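Side-chain contacts in argininosuccinate lyase (Chelativorans sp., PDB 6RXA), which is a C-N lyase of the aspartase/fumarase superfamily, known as EDDS lyase, and may also split argininosuccinate into fumarate and arginine: residues 16-20 with 21-25; 86-89 with 90-94; 138-141 with 142-146. The protein carries 2 engineered substitutions. One frame throughout, in Å; residues are numbered along the deposited sequence.

Contact 1 of 3, residues 16-20 with 21-25; sequences GAKAP and EFQEL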
ATOM      1  N   GLY A  16     -18.325 -21.403 -28.582  1.00 19.32           N
ATOM      2  CA  GLY A  16     -17.029 -22.024 -28.709  1.00 19.26           C
ATOM      3  C   GLY A  16     -16.364 -22.215 -27.357  1.00 19.19           C
ATOM      4  O   GLY A  16     -16.980 -22.125 -26.293  1.00 19.87           O
ATOM      5  N   ALA A  17     -15.078 -22.532 -27.427  1.00 18.03           N
ATOM      6  CA  ALA A  17     -14.277 -22.749 -26.239  1.00 18.13           C
ATOM      7  C   ALA A  17     -13.643 -21.439 -25.787  1.00 18.00           C
ATOM      8  O   ALA A  17     -13.460 -20.507 -26.573  1.00 19.12           O
ATOM      9  CB  ALA A  17     -13.147 -23.735 -26.526  1.00 18.54           C
ATOM     10  N   LYS A  18     -13.269 -21.381 -24.515  1.00 17.49           N
ATOM     11  CA  LYS A  18     -12.392 -20.298 -24.089  1.00 16.94           C
ATOM     12  C   LYS A  18     -11.096 -20.363 -24.891  1.00 17.09           C
ATOM     13  O   LYS A  18     -10.555 -21.442 -25.140  1.00 17.29           O
ATOM     14  CB  LYS A  18     -12.020 -20.437 -22.614  1.00 16.50           C
ATOM     15  CG  LYS A  18     -13.150 -20.363 -21.603  1.00 17.52           C
ATOM     16  CD  LYS A  18     -12.564 -20.046 -20.213  1.00 17.77           C
ATOM     17  CE  LYS A  18     -13.487 -20.388 -19.067  1.00 18.30           C
ATOM     18  NZ  LYS A  18     -13.510 -21.872 -18.843  1.00 19.17           N
ATOM     19  N   ALA A  19     -10.582 -19.203 -25.277  1.00 16.55           N
ATOM     20  CA  ALA A  19      -9.224 -19.158 -25.773  1.00 16.26           C
ATOM     21  C   ALA A  19      -8.290 -19.727 -24.710  1.00 15.58           C
ATOM     22  O   ALA A  19      -8.525 -19.554 -23.512  1.00 15.23           O
ATOM     23  CB  ALA A  19      -8.818 -17.710 -26.046  1.00 16.88           C
ATOM     24  N   PRO A  20      -7.190 -20.361 -25.117  1.00 16.78           N
ATOM     25  CA  PRO A  20      -6.260 -20.884 -24.104  1.00 17.10           C
ATOM     26  C   PRO A  20      -5.740 -19.800 -23.181  1.00 16.55           C
ATOM     27  O   PRO A  20      -5.596 -20.030 -21.976  1.00 16.75           O
ATOM     28  CB  PRO A  20      -5.136 -21.513 -24.933  1.00 21.00           C
ATOM     29  CG  PRO A  20      -5.729 -21.736 -26.286  1.00 24.66           C
ATOM     30  CD  PRO A  20      -6.775 -20.689 -26.493  1.00 21.08           C
ATOM     31  N   GLU A  21      -5.472 -18.602 -23.717  1.00 16.20           N
ATOM     32  CA  GLU A  21      -4.966 -17.522 -22.883  1.00 16.27           C
ATOM     33  C   GLU A  21      -6.003 -17.074 -21.860  1.00 16.07           C
ATOM     34  O   GLU A  21      -5.653 -16.674 -20.738  1.00 17.06           O
ATOM     35  CB  GLU A  21      -4.561 -16.342 -23.765  1.00 17.43           C
ATOM     36  CG  GLU A  21      -3.541 -16.663 -24.835  1.00 19.62           C
ATOM     37  CD  GLU A  21      -4.166 -16.987 -26.178  1.00 23.44           C
ATOM     38  OE1 GLU A  21      -5.295 -17.539 -26.229  1.00 23.82           O
ATOM     39  OE2 GLU A  21      -3.517 -16.693 -27.200  1.00 26.57           O
ATOM     40  N   PHE A  22      -7.282 -17.137 -22.228  1.00 15.69           N
ATOM     41  CA  PHE A  22      -8.368 -16.812 -21.312  1.00 15.60           C
ATOM     42  C   PHE A  22      -8.463 -17.874 -20.234  1.00 15.50           C
ATOM     43  O   PHE A  22      -8.577 -17.559 -19.049  1.00 16.10           O
ATOM     44  CB  PHE A  22      -9.645 -16.706 -22.151  1.00 15.12           C
ATOM     45  CG  PHE A  22     -10.883 -16.286 -21.394  1.00 15.32           C
ATOM     46  CD1 PHE A  22     -10.828 -15.542 -20.225  1.00 15.41           C
ATOM     47  CD2 PHE A  22     -12.131 -16.651 -21.885  1.00 16.33           C
ATOM     48  CE1 PHE A  22     -12.012 -15.173 -19.568  1.00 16.05           C
ATOM     49  CE2 PHE A  22     -13.305 -16.289 -21.228  1.00 16.70           C
ATOM     50  CZ  PHE A  22     -13.235 -15.547 -20.067  1.00 16.38           C
ATOM     51  N   GLN A  23      -8.362 -19.141 -20.624  1.00 15.62           N
ATOM     52  CA  GLN A  23      -8.393 -20.217 -19.647  1.00 15.31           C
ATOM     53  C   GLN A  23      -7.255 -20.095 -18.636  1.00 15.48           C
ATOM     54  O   GLN A  23      -7.427 -20.474 -17.475  1.00 16.15           O
ATOM     55  CB  GLN A  23      -8.371 -21.556 -20.378  1.00 15.14           C
ATOM     56  CG  GLN A  23      -8.457 -22.776 -19.459  1.00 16.45           C
ATOM     57  CD  GLN A  23      -9.800 -22.881 -18.759  1.00 18.62           C
ATOM     58  OE1 GLN A  23     -10.854 -22.759 -19.383  1.00 19.24           O
ATOM     59  NE2 GLN A  23      -9.764 -23.077 -17.445  1.00 19.66           N
ATOM     60  N   GLU A  24      -6.098 -19.556 -19.040  1.00 15.43           N
ATOM     61  CA  GLU A  24      -4.983 -19.409 -18.105  1.00 15.58           C
ATOM     62  C   GLU A  24      -5.382 -18.608 -16.868  1.00 14.66           C
ATOM     63  O   GLU A  24      -4.899 -18.876 -15.761  1.00 15.44           O
ATOM     64  CB  GLU A  24      -3.779 -18.756 -18.791  1.00 20.87           C
ATOM     65  CG  GLU A  24      -3.167 -19.552 -19.941  1.00 28.51           C
ATOM     66  CD  GLU A  24      -1.985 -18.835 -20.593  1.00 26.84           C
ATOM     67  OE1 GLU A  24      -1.191 -18.226 -19.846  1.00 19.94           O
ATOM     68  OE2 GLU A  24      -1.862 -18.890 -21.852  1.00 29.27           O
ATOM     69  N   LEU A  25      -6.250 -17.610 -17.031  1.00 14.48           N
ATOM     70  CA  LEU A  25      -6.689 -16.802 -15.901  1.00 13.68           C
ATOM     71  C   LEU A  25      -7.459 -17.609 -14.864  1.00 14.96           C
ATOM     72  O   LEU A  25      -7.512 -17.204 -13.697  1.00 16.96           O
ATOM     73  CB  LEU A  25      -7.556 -15.638 -16.392  1.00 14.17           C
ATOM     74  CG  LEU A  25      -6.803 -14.508 -17.089  1.00 15.51           C
ATOM     75  CD1 LEU A  25      -7.771 -13.642 -17.886  1.00 15.11           C
ATOM     76  CD2 LEU A  25      -5.992 -13.665 -16.103  1.00 17.23           C
TER
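The N-terminal turn of helix 20-31, with Ala19 as N-cap and Pro20 as first helical residue, brings Lys18 and Ala19 against Phe22 and Gln23. Ala19 has no polar side chain to cap with; Ala19 O accepts Gln23 N at 2.9 Å, while Pro20 O receives Glu24 N at 3.0 Å. The aliphatic part of Lys18 runs across Phe22 at about a right angle, so that CD sits over one face of the ring, 4.2 Å from its centroid, as a CH-pi contact. Phe22 can receive it because its CG is anti to the backbone N (chi1 -176°). Its ring also meets Tyr26 edge to face, and Tyr26 and Arg294, both close by, bind fumarate in this protein. At the far end of Lys18 a bend in the last torsion (chi4 76°) turns NZ onto Gln23, while the same ammonium forms a salt bridge with Asp7 and a cation-pi contact with Tyr26. A methionine in place of Lys18 would probably leave Asp7 without its charged mate and the Gln23 carbonyl without this donor. Glu21, whose OE2 is paired with Arg347, lays OE1 against Ala19 CB at 3.5 Å. The Lys18 NZ to Gln23 OE1 bond is 2.9 Å long, with NZ tilted 19° from the amide carbonyl plane.

Contact 2 of 3, residues 86-89 with 90-94; sequences RTYL and PYEAA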
ATOM      1  N   ARG A  86      12.333 -30.540   0.916  1.00 18.78           N
ATOM      2  CA  ARG A  86      12.600 -29.412   0.024  1.00 19.68           C
ATOM      3  C   ARG A  86      13.175 -28.187   0.729  1.00 20.41           C
ATOM      4  O   ARG A  86      13.432 -27.185   0.057  1.00 23.09           O
ATOM      5  CB  ARG A  86      11.346 -29.043  -0.773  1.00 20.02           C
ATOM      6  CG  ARG A  86      10.929 -30.159  -1.703  1.00 21.10           C
ATOM      7  CD  ARG A  86       9.611 -29.879  -2.404  1.00 22.51           C
ATOM      8  NE  ARG A  86       9.156 -31.085  -3.078  1.00 24.66           N
ATOM      9  CZ  ARG A  86       7.960 -31.243  -3.627  1.00 27.27           C
ATOM     10  NH1 ARG A  86       7.077 -30.254  -3.599  1.00 28.38           N
ATOM     11  NH2 ARG A  86       7.659 -32.399  -4.205  1.00 28.19           N
ATOM     12  N   THR A  87      13.381 -28.236   2.046  1.00 18.50           N
ATOM     13  CA  THR A  87      14.138 -27.226   2.777  1.00 17.83           C
ATOM     14  C   THR A  87      15.476 -27.824   3.203  1.00 17.68           C
ATOM     15  O   THR A  87      15.659 -29.045   3.190  1.00 18.30           O
ATOM     16  CB  THR A  87      13.364 -26.688   3.982  1.00 18.96           C
ATOM     17  OG1 THR A  87      13.018 -27.751   4.867  1.00 19.45           O
ATOM     18  CG2 THR A  87      12.082 -25.975   3.514  1.00 20.25           C
ATOM     19  N   TYR A  88      16.415 -26.951   3.588  1.00 17.42           N
ATOM     20  CA  TYR A  88      17.825 -27.333   3.570  1.00 16.89           C
ATOM     21  C   TYR A  88      18.167 -28.405   4.611  1.00 17.15           C
ATOM     22  O   TYR A  88      18.724 -29.452   4.274  1.00 17.43           O
ATOM     23  CB  TYR A  88      18.763 -26.119   3.721  1.00 16.90           C
ATOM     24  CG  TYR A  88      20.159 -26.652   3.710  1.00 17.94           C
ATOM     25  CD1 TYR A  88      20.712 -27.126   2.522  1.00 18.81           C
ATOM     26  CD2 TYR A  88      20.885 -26.801   4.881  1.00 18.54           C
ATOM     27  CE1 TYR A  88      21.954 -27.704   2.499  1.00 19.42           C
ATOM     28  CE2 TYR A  88      22.145 -27.385   4.863  1.00 19.44           C
ATOM     29  CZ  TYR A  88      22.667 -27.823   3.663  1.00 19.77           C
ATOM     30  OH  TYR A  88      23.912 -28.415   3.611  1.00 20.48           O
ATOM     31  N   LEU A  89      17.942 -28.132   5.896  1.00 16.52           N
ATOM     32  CA  LEU A  89      18.392 -29.095   6.899  1.00 16.47           C
ATOM     33  C   LEU A  89      17.725 -30.451   6.720  1.00 16.55           C
ATOM     34  O   LEU A  89      18.423 -31.473   6.830  1.00 16.37           O
ATOM     35  CB  LEU A  89      18.253 -28.540   8.320  1.00 17.60           C
ATOM     36  CG  LEU A  89      19.291 -27.476   8.690  1.00 19.35           C
ATOM     37  CD1 LEU A  89      19.003 -26.894  10.069  1.00 19.11           C
ATOM     38  CD2 LEU A  89      20.709 -28.053   8.646  1.00 20.92           C
ATOM     39  N   PRO A  90      16.421 -30.541   6.429  1.00 16.87           N
ATOM     40  CA  PRO A  90      15.844 -31.855   6.098  1.00 17.97           C
ATOM     41  C   PRO A  90      16.517 -32.535   4.917  1.00 17.23           C
ATOM     42  O   PRO A  90      16.724 -33.760   4.931  1.00 17.14           O
ATOM     43  CB  PRO A  90      14.367 -31.529   5.831  1.00 19.24           C
ATOM     44  CG  PRO A  90      14.102 -30.330   6.720  1.00 18.57           C
ATOM     45  CD  PRO A  90      15.385 -29.513   6.645  1.00 17.15           C
ATOM     46  N   TYR A  91      16.855 -31.765   3.882  1.00 17.71           N
ATOM     47  CA  TYR A  91      17.513 -32.326   2.710  1.00 17.33           C
ATOM     48  C   TYR A  91      18.900 -32.848   3.059  1.00 17.30           C
ATOM     49  O   TYR A  91      19.276 -33.957   2.658  1.00 17.04           O
ATOM     50  CB  TYR A  91      17.580 -31.240   1.633  1.00 16.19           C
ATOM     51  CG  TYR A  91      18.196 -31.686   0.342  1.00 17.12           C
ATOM     52  CD1 TYR A  91      19.573 -31.713   0.183  1.00 20.94           C
ATOM     53  CD2 TYR A  91      17.402 -32.071  -0.723  1.00 16.39           C
ATOM     54  CE1 TYR A  91      20.150 -32.124  -1.006  1.00 23.23           C
ATOM     55  CE2 TYR A  91      17.969 -32.483  -1.922  1.00 19.06           C
ATOM     56  CZ  TYR A  91      19.346 -32.503  -2.053  1.00 22.39           C
ATOM     57  OH  TYR A  91      19.922 -32.911  -3.231  1.00 23.61           O
ATOM     58  N   GLU A  92      19.673 -32.062   3.809  1.00 17.46           N
ATOM     59  CA  GLU A  92      21.003 -32.502   4.199  1.00 17.69           C
ATOM     60  C   GLU A  92      20.928 -33.769   5.037  1.00 17.58           C
ATOM     61  O   GLU A  92      21.770 -34.662   4.901  1.00 17.73           O
ATOM     62  CB  GLU A  92      21.719 -31.389   4.968  1.00 18.22           C
ATOM     63  CG  GLU A  92      23.221 -31.650   5.103  1.00 21.99           C
ATOM     64  CD  GLU A  92      23.889 -30.824   6.192  1.00 27.37           C
ATOM     65  OE1 GLU A  92      24.079 -31.362   7.303  1.00 30.88           O
ATOM     66  OE2 GLU A  92      24.233 -29.647   5.943  1.00 27.09           O
ATOM     67  N   ALA A  93      19.918 -33.868   5.906  1.00 16.78           N
ATOM     68  CA  ALA A  93      19.792 -35.052   6.752  1.00 17.65           C
ATOM     69  C   ALA A  93      19.428 -36.278   5.929  1.00 18.20           C
ATOM     70  O   ALA A  93      19.936 -37.379   6.183  1.00 18.02           O
ATOM     71  CB  ALA A  93      18.780 -34.801   7.867  1.00 17.95           C
ATOM     72  N   ALA A  94      18.558 -36.115   4.930  1.00 18.34           N
ATOM     73  CA  ALA A  94      18.286 -37.204   4.007  1.00 18.71           C
ATOM     74  C   ALA A  94      19.544 -37.596   3.237  1.00 18.75           C
ATOM     75  O   ALA A  94      19.779 -38.777   2.985  1.00 18.60           O
ATOM     76  CB  ALA A  94      17.165 -36.814   3.043  1.00 18.89           C
TER
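From the N-cap Thr87, helix 88-99 starts with three successive i to i+4 backbone bonds: Tyr91 N to Thr87 O at 3.1 Å, Glu92 N to Tyr88 O at 2.8 Å and Ala93 N to Leu89 O at 3.0 Å. Pro90 fits here because the first turn of a helix does not need its amide hydrogen. The Thr87 hydroxyl makes no capping bond; with chi1 at 58° its OG1 lies against the proline ring, 3.4 Å from Pro90 CG. Leu89 CB lies 3.5 Å from Pro90 CD, a tight spacing largely set by the peptide link between them. One turn apart, Tyr88 reaches forward and donates its hydroxyl to Glu92, OH to OE2 2.7 Å. The oxygen comes in at the ring edge, near the ring plane, and uses its anti lone pair, whereas the carboxylate plane stands 83° from the ring. Glu92 OE1 is engaged in turn by Arg383 of the third subunit in a salt bridge, and Tyr88 stacks on His107, so the pair is held at both ends and its rotation is restricted. Tyr91 points elsewhere, its OH bonded to Asp76 of helix 62-79 and its ring against His47 of helix 35-56. Tyr88 and Leu89 pack on Arg112, a fumarate- and succinate-binding residue at the start of helix 112-147.

Contact 3 of 3, residues 138-141 with 142-146; sequences YREA and VVHKA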
ATOM      1  N   TYR A 138       3.336  -9.703 -26.033  1.00 13.64           N
ATOM      2  CA  TYR A 138       2.281  -8.698 -25.925  1.00 13.30           C
ATOM      3  C   TYR A 138       2.585  -7.513 -26.824  1.00 13.44           C
ATOM      4  O   TYR A 138       1.724  -7.077 -27.598  1.00 13.80           O
ATOM      5  CB  TYR A 138       2.209  -8.293 -24.456  1.00 12.68           C
ATOM      6  CG  TYR A 138       1.159  -7.313 -23.975  1.00 13.22           C
ATOM      7  CD1 TYR A 138      -0.094  -7.224 -24.547  1.00 13.89           C
ATOM      8  CD2 TYR A 138       1.436  -6.493 -22.885  1.00 13.53           C
ATOM      9  CE1 TYR A 138      -1.037  -6.335 -24.049  1.00 14.92           C
ATOM     10  CE2 TYR A 138       0.501  -5.612 -22.380  1.00 13.92           C
ATOM     11  CZ  TYR A 138      -0.738  -5.537 -22.972  1.00 15.01           C
ATOM     12  OH  TYR A 138      -1.680  -4.651 -22.487  1.00 15.47           O
ATOM     13  N   ARG A 139       3.827  -7.023 -26.787  1.00 13.09           N
ATOM     14  CA  ARG A 139       4.204  -5.923 -27.665  1.00 12.70           C
ATOM     15  C   ARG A 139       4.101  -6.324 -29.132  1.00 13.63           C
ATOM     16  O   ARG A 139       3.652  -5.528 -29.972  1.00 13.78           O
ATOM     17  CB  ARG A 139       5.605  -5.415 -27.317  1.00 12.49           C
ATOM     18  CG  ARG A 139       5.987  -4.178 -28.099  1.00 13.58           C
ATOM     19  CD  ARG A 139       7.374  -3.710 -27.749  1.00 15.13           C
ATOM     20  NE  ARG A 139       7.652  -2.439 -28.402  1.00 16.22           N
ATOM     21  CZ  ARG A 139       8.854  -1.896 -28.505  1.00 16.71           C
ATOM     22  NH1 ARG A 139       9.908  -2.538 -28.032  1.00 16.78           N
ATOM     23  NH2 ARG A 139       8.998  -0.714 -29.087  1.00 16.93           N
ATOM     24  N   GLU A 140       4.495  -7.557 -29.470  1.00 14.12           N
ATOM     25  CA  GLU A 140       4.360  -8.032 -30.846  1.00 14.78           C
ATOM     26  C   GLU A 140       2.908  -7.960 -31.300  1.00 15.09           C
ATOM     27  O   GLU A 140       2.607  -7.470 -32.395  1.00 15.18           O
ATOM     28  CB  GLU A 140       4.880  -9.466 -30.990  1.00 15.07           C
ATOM     29  CG  GLU A 140       6.381  -9.586 -30.991  1.00 16.98           C
ATOM     30  CD  GLU A 140       6.862 -11.019 -30.954  1.00 20.67           C
ATOM     31  OE1 GLU A 140       6.017 -11.926 -30.804  1.00 22.47           O
ATOM     32  OE2 GLU A 140       8.092 -11.242 -31.050  1.00 21.57           O
ATOM     33  N   ALA A 141       1.986  -8.455 -30.469  1.00 14.48           N
ATOM     34  CA  ALA A 141       0.575  -8.433 -30.841  1.00 14.00           C
ATOM     35  C   ALA A 141       0.072  -7.006 -31.032  1.00 13.96           C
ATOM     36  O   ALA A 141      -0.695  -6.732 -31.965  1.00 13.50           O
ATOM     37  CB  ALA A 141      -0.250  -9.163 -29.793  1.00 13.88           C
ATOM     38  N   VAL A 142       0.502  -6.091 -30.166  1.00 14.25           N
ATOM     39  CA  VAL A 142       0.100  -4.684 -30.238  1.00 13.60           C
ATOM     40  C   VAL A 142       0.592  -4.042 -31.530  1.00 13.92           C
ATOM     41  O   VAL A 142      -0.170  -3.373 -32.236  1.00 13.91           O
ATOM     42  CB  VAL A 142       0.635  -3.950 -28.995  1.00 13.87           C
ATOM     43  CG1 VAL A 142       0.600  -2.440 -29.145  1.00 14.00           C
ATOM     44  CG2 VAL A 142      -0.137  -4.388 -27.747  1.00 13.66           C
ATOM     45  N   VAL A 143       1.880  -4.202 -31.843  1.00 14.26           N
ATOM     46  CA  VAL A 143       2.450  -3.559 -33.023  1.00 14.61           C
ATOM     47  C   VAL A 143       1.896  -4.177 -34.300  1.00 15.30           C
ATOM     48  O   VAL A 143       1.574  -3.466 -35.263  1.00 15.05           O
ATOM     49  CB  VAL A 143       3.985  -3.643 -32.975  1.00 15.84           C
ATOM     50  CG1 VAL A 143       4.589  -3.125 -34.271  1.00 16.66           C
ATOM     51  CG2 VAL A 143       4.527  -2.859 -31.812  1.00 15.27           C
ATOM     52  N   HIS A 144       1.773  -5.507 -34.333  1.00 15.48           N
ATOM     53  CA  HIS A 144       1.268  -6.172 -35.530  1.00 16.44           C
ATOM     54  C   HIS A 144      -0.197  -5.820 -35.771  1.00 15.87           C
ATOM     55  O   HIS A 144      -0.621  -5.660 -36.922  1.00 17.06           O
ATOM     56  CB  HIS A 144       1.516  -7.674 -35.427  1.00 18.98           C
ATOM     57  CG  HIS A 144       2.962  -8.022 -35.222  1.00 24.55           C
ATOM     58  ND1 HIS A 144       3.394  -9.308 -34.975  1.00 26.62           N
ATOM     59  CD2 HIS A 144       4.073  -7.247 -35.223  1.00 26.18           C
ATOM     60  CE1 HIS A 144       4.709  -9.310 -34.834  1.00 27.41           C
ATOM     61  NE2 HIS A 144       5.145  -8.070 -34.972  1.00 26.94           N
ATOM     62  N   LYS A 145      -0.976  -5.661 -34.694  1.00 14.79           N
ATOM     63  CA  LYS A 145      -2.348  -5.169 -34.821  1.00 15.20           C
ATOM     64  C   LYS A 145      -2.367  -3.733 -35.333  1.00 15.20           C
ATOM     65  O   LYS A 145      -3.146  -3.397 -36.234  1.00 16.11           O
ATOM     66  CB  LYS A 145      -3.059  -5.287 -33.470  1.00 15.60           C
ATOM     67  CG  LYS A 145      -4.575  -5.072 -33.495  1.00 15.03           C
ATOM     68  CD  LYS A 145      -5.346  -6.238 -34.099  1.00 15.63           C
ATOM     69  CE  LYS A 145      -6.828  -6.156 -33.746  1.00 16.46           C
ATOM     70  NZ  LYS A 145      -7.548  -7.377 -34.189  1.00 17.52           N
ATOM     71  N   ALA A 146      -1.501  -2.876 -34.791  1.00 14.48           N
ATOM     72  CA  ALA A 146      -1.457  -1.491 -35.248  1.00 15.85           C
ATOM     73  C   ALA A 146      -1.216  -1.414 -36.747  1.00 16.76           C
ATOM     74  O   ALA A 146      -1.808  -0.575 -37.440  1.00 16.48           O
ATOM     75  CB  ALA A 146      -0.359  -0.726 -34.513  1.00 15.31           C
TER
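The imidazole of His144 lies with one face against the backbone carbonyl of Glu140, one turn earlier in helix 112-147. Glu140 O lies 2.9 Å above the plane of the imidazole, displaced toward the rim, while the same carbonyl accepts His144 N at 2.9 Å in the regular helical bond. It does not bond to ND1. Beside it, Glu140 CB reaches the ring off-centre, 4.3 Å from the centroid, with CE1 its nearest ring atom. What folds the ring back along the helix is the first torsion of His144, whose CG is anti to its own carbonyl carbon and beside the backbone N (chi1 -57°). On the remaining sides the contacts are apolar and looser: Val142 CG2 meets Tyr138 CE1 at 4.3 Å, obliquely to the ring, and Val143 CG2 comes within 4.2 Å of Arg139 CG. Each valine turns that same methyl over the carbonyl it bonds to, Val142 CG2 lying 3.3 Å from Tyr138 O.

The next shell fixes these groups. Tyr138 is buried among helices 168-193, 236-262 and 329-348. Arg139 is extended through its whole chain and ends in salt bridges to Glu464 and Asp468 of helix 451-500, its NE bonded to Ser176. Glu140 goes to Arg469 on that same long helix, and Lys145 NZ grips the backbone oxygens of Leu349 and Arg347.

The charged ends of Arg139 and Glu140 thus find their partners on helix 451-500 and not on each other. Glu140 OE1 and His144 ND1 stay 5.6 Å apart; the acid and the carbonyl oxygen may both favour a protonated imidazole, but the Arg469 pairing probably weakens the acid's contribution, so any shift is likely to be small.

How the contacts relate
From the N terminus the contacts come in series; each is local to a helix or its start, so none closes a long loop, and none nests in or crosses another. Contact 1 begins helix 20-31, contact 2 begins helix 88-99, and contact 3 lies near the end of helix 112-147, whose first residue packs on contact 2. Contacts 2 and 3 are about 47 Å apart between centres, far enough to mark two regions of the elongated subunit. Contacts 1 and 3 are closer, about 19 Å between centres, and share a partner in Arg347 of helix 329-348: its guanidinium answers contact 1, its carbonyl contact 3. Unlike the other two, contact 2 also touches neighbouring subunits.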